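Local coordinates for protein EvdO2 (Micromonospora carbonacea, PDB 4XAB) that probably acts as a metal-dependent oxygenase of the phytanoyl-CoA dioxygenase family that carries out oxidative cyclization in orthosomycin biosynthesis, at residues R95-A100 and L144-T149. Residues are numbered along the deposited sequence; the frame is centred on the assembly and turned at random.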
ATOM      1  N   ARG A  95       2.427  -3.923  13.868  1.00 14.90           N
ATOM      2  CA  ARG A  95       1.144  -4.027  14.577  1.00 16.51           C
ATOM      3  C   ARG A  95       1.130  -3.044  15.750  1.00 18.18           C
ATOM      4  O   ARG A  95       0.116  -2.396  16.038  1.00 18.83           O
ATOM      5  CB  ARG A  95       0.895  -5.467  15.055  1.00 17.48           C
ATOM      6  CG  ARG A  95      -0.492  -5.716  15.661  1.00 21.43           C
ATOM      7  CD  ARG A  95      -0.649  -7.178  16.099  1.00 24.00           C
ATOM      8  NE  ARG A  95       0.433  -7.560  17.005  1.00 33.64           N
ATOM      9  CZ  ARG A  95       0.798  -8.810  17.279  1.00 35.24           C
ATOM     10  NH1 ARG A  95       0.167  -9.831  16.721  1.00 35.20           N
ATOM     11  NH2 ARG A  95       1.810  -9.031  18.111  1.00 43.53           N
ATOM     12  N   SER A  96       2.270  -2.923  16.423  1.00 19.83           N
ATOM     13  CA  SER A  96       2.401  -1.981  17.531  1.00 19.56           C
ATOM     14  C   SER A  96       2.274  -0.543  17.054  1.00 22.51           C
ATOM     15  O   SER A  96       1.666   0.284  17.723  1.00 18.98           O
ATOM     16  CB  SER A  96       3.736  -2.177  18.249  1.00 25.60           C
ATOM     17  OG  SER A  96       3.801  -3.490  18.775  1.00 38.14           O
ATOM     18  N   ILE A  97       2.848  -0.250  15.891  1.00 16.12           N
ATOM     19  CA  ILE A  97       2.732   1.080  15.312  1.00 15.76           C
ATOM     20  C   ILE A  97       1.267   1.374  14.979  1.00 14.94           C
ATOM     21  O   ILE A  97       0.759   2.448  15.271  1.00 18.28           O
ATOM     22  CB  ILE A  97       3.608   1.224  14.038  1.00 17.27           C
ATOM     23  CG1 ILE A  97       5.094   1.226  14.425  1.00 23.24           C
ATOM     24  CG2 ILE A  97       3.257   2.496  13.298  1.00 20.55           C
ATOM     25  CD1 ILE A  97       6.048   1.193  13.234  1.00 23.51           C
ATOM     26  N   ALA A  98       0.594   0.396  14.390  1.00 16.55           N
ATOM     27  CA  ALA A  98      -0.809   0.554  14.001  1.00 18.22           C
ATOM     28  C   ALA A  98      -1.665   0.838  15.224  1.00 16.01           C
ATOM     29  O   ALA A  98      -2.528   1.721  15.204  1.00 16.64           O
ATOM     30  CB  ALA A  98      -1.306  -0.689  13.278  1.00 16.76           C
ATOM     31  N   SER A  99      -1.401   0.084  16.284  1.00 16.52           N
ATOM     32  CA  SER A  99      -2.085   0.262  17.554  1.00 17.74           C
ATOM     33  C   SER A  99      -1.916   1.680  18.097  1.00 18.11           C
ATOM     34  O   SER A  99      -2.893   2.318  18.510  1.00 22.51           O
ATOM     35  CB  SER A  99      -1.567  -0.752  18.569  1.00 25.71           C
ATOM     36  OG  SER A  99      -2.152  -0.510  19.833  1.00 32.31           O
ATOM     37  N   ALA A 100      -0.678   2.172  18.092  1.00 20.46           N
ATOM     38  CA  ALA A 100      -0.397   3.529  18.556  1.00 26.18           C
ATOM     39  C   ALA A 100      -1.101   4.573  17.697  1.00 25.91           C
ATOM     40  O   ALA A 100      -1.665   5.542  18.206  1.00 30.64           O
ATOM     41  CB  ALA A 100       1.102   3.786  18.563  1.00 23.13           C
ATOM     42  N   LEU A 144      -5.514   1.424   8.624  1.00 14.48           N
ATOM     43  CA  LEU A 144      -4.413   2.045   7.914  1.00 11.69           C
ATOM     44  C   LEU A 144      -3.591   0.986   7.204  1.00 12.87           C
ATOM     45  O   LEU A 144      -3.791  -0.228   7.390  1.00 15.72           O
ATOM     46  CB  LEU A 144      -3.546   2.865   8.884  1.00 16.39           C
ATOM     47  CG  LEU A 144      -3.003   2.210  10.167  1.00 13.22           C
ATOM     48  CD1 LEU A 144      -1.908   1.185   9.883  1.00 17.11           C
ATOM     49  CD2 LEU A 144      -2.450   3.273  11.115  1.00 14.44           C
ATOM     50  N   SER A 145      -2.668   1.464   6.388  1.00 12.53           N
ATOM     51  CA  SER A 145      -1.725   0.626   5.658  1.00 10.25           C
ATOM     52  C   SER A 145      -0.304   1.060   5.983  1.00 12.06           C
ATOM     53  O   SER A 145      -0.036   2.248   6.074  1.00 13.77           O
ATOM     54  CB  SER A 145      -1.936   0.739   4.150  1.00 15.84           C
ATOM     55  OG  SER A 145      -3.204   0.219   3.792  1.00 19.77           O
ATOM     56  N   ILE A 146       0.585   0.084   6.127  1.00 12.08           N
ATOM     57  CA  ILE A 146       2.017   0.321   6.329  1.00 11.64           C
ATOM     58  C   ILE A 146       2.753  -0.299   5.148  1.00 12.53           C
ATOM     59  O   ILE A 146       2.803  -1.529   4.991  1.00 13.78           O
ATOM     60  CB  ILE A 146       2.509  -0.273   7.674  1.00 13.42           C
ATOM     61  CG1 ILE A 146       1.755   0.361   8.838  1.00 12.79           C
ATOM     62  CG2 ILE A 146       3.984  -0.003   7.866  1.00 13.66           C
ATOM     63  CD1 ILE A 146       2.032  -0.293  10.205  1.00 17.06           C
ATOM     64  N   TRP A 147       3.271   0.586   4.300  1.00 13.69           N
ATOM     65  CA  TRP A 147       3.915   0.286   3.029  1.00 13.12           C
ATOM     66  C   TRP A 147       5.421   0.290   3.257  1.00 12.67           C
ATOM     67  O   TRP A 147       6.009   1.360   3.326  1.00 15.53           O
ATOM     68  CB  TRP A 147       3.495   1.363   2.013  1.00 17.97           C
ATOM     69  CG  TRP A 147       3.802   1.212   0.531  1.00 22.15           C
ATOM     70  CD1 TRP A 147       2.992   0.652  -0.428  1.00 21.00           C
ATOM     71  CD2 TRP A 147       4.939   1.745  -0.174  1.00 27.51           C
ATOM     72  NE1 TRP A 147       3.584   0.759  -1.670  1.00 28.57           N
ATOM     73  CE2 TRP A 147       4.774   1.425  -1.541  1.00 30.16           C
ATOM     74  CE3 TRP A 147       6.085   2.441   0.222  1.00 22.80           C
ATOM     75  CZ2 TRP A 147       5.720   1.776  -2.517  1.00 31.27           C
ATOM     76  CZ3 TRP A 147       7.027   2.792  -0.756  1.00 23.55           C
ATOM     77  CH2 TRP A 147       6.833   2.458  -2.102  1.00 26.45           C
ATOM     78  N   THR A 148       6.028  -0.886   3.414  1.00 14.73           N
ATOM     79  CA  THR A 148       7.472  -0.972   3.678  1.00 16.59           C
ATOM     80  C   THR A 148       8.185  -1.236   2.367  1.00 14.73           C
ATOM     81  O   THR A 148       7.859  -2.205   1.675  1.00 20.10           O
ATOM     82  CB  THR A 148       7.824  -2.101   4.669  1.00 14.91           C
ATOM     83  OG1 THR A 148       7.173  -1.876   5.924  1.00 16.99           O
ATOM     84  CG2 THR A 148       9.349  -2.203   4.876  1.00 16.38           C
ATOM     85  N   THR A 149       9.148  -0.397   2.011  1.00 14.86           N
ATOM     86  CA  THR A 149       9.816  -0.596   0.730  1.00 15.34           C
ATOM     87  C   THR A 149      11.056  -1.462   0.919  1.00 16.70           C
ATOM     88  O   THR A 149      11.727  -1.387   1.949  1.00 16.39           O
ATOM     89  CB  THR A 149      10.183   0.745   0.067  1.00 12.49           C
ATOM     90  OG1 THR A 149      10.708   0.509  -1.241  1.00 19.18           O
ATOM     91  CG2 THR A 149      11.209   1.534   0.908  1.00 15.45           C
TER
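Ala-98 and Ile-97 of helix 89-102 pack on Leu-144 and Ile-146 of strand 139-149 in a small helix-on-sheet contact made by apolar side chains, buried on the outer face of the double-stranded beta helix. The N-to-C directions of the short segments make 141°, antiparallel in sense but clearly skewed, with their axes 9.7 Å apart at closest approach. No hydrogen bond joins them, and the two segments together bury 158 Å².

The closest approach is methyl to methyl: CD1 of Leu-144 meets CB of Ala-98 at 3.9 Å. With chi1 at 52°, CG of Leu-144 is flanked by both backbone neighbours of CA, and the second torsion turns CD1 to the helix. One step along the same strand face, Ile-146 reaches out through its long branch, extended at chi2 172°. Its CD1 lies 4.3 Å from CG2 of Ile-97, the short branch of that residue, and also approaches the backbone N of Ala-98 at 4.5 Å. The methyl end of Ile-146 thus faces the helix loosely, between the Ile-97 side chain and that backbone N.

Phe-101 and Leu-102 of the same helix also touch Leu-144, Cys-94 touches Ile-146, and Phe-233 on strand 226-234 touches Ala-98 as well. Strand 139-149 is flanked by strands 206-210 and 226-234, which bond to the backbones of Leu-144 to Thr-148. Nickel, bound by His-129, Asp-131 and His-215, lies about 11 Å from the Leu-144 side chain. A helix packed against the outside of the major sheet, as here, is characteristic of the double-stranded beta-helix (cupin) fold in phytanoyl-CoA dioxygenase-like enzymes.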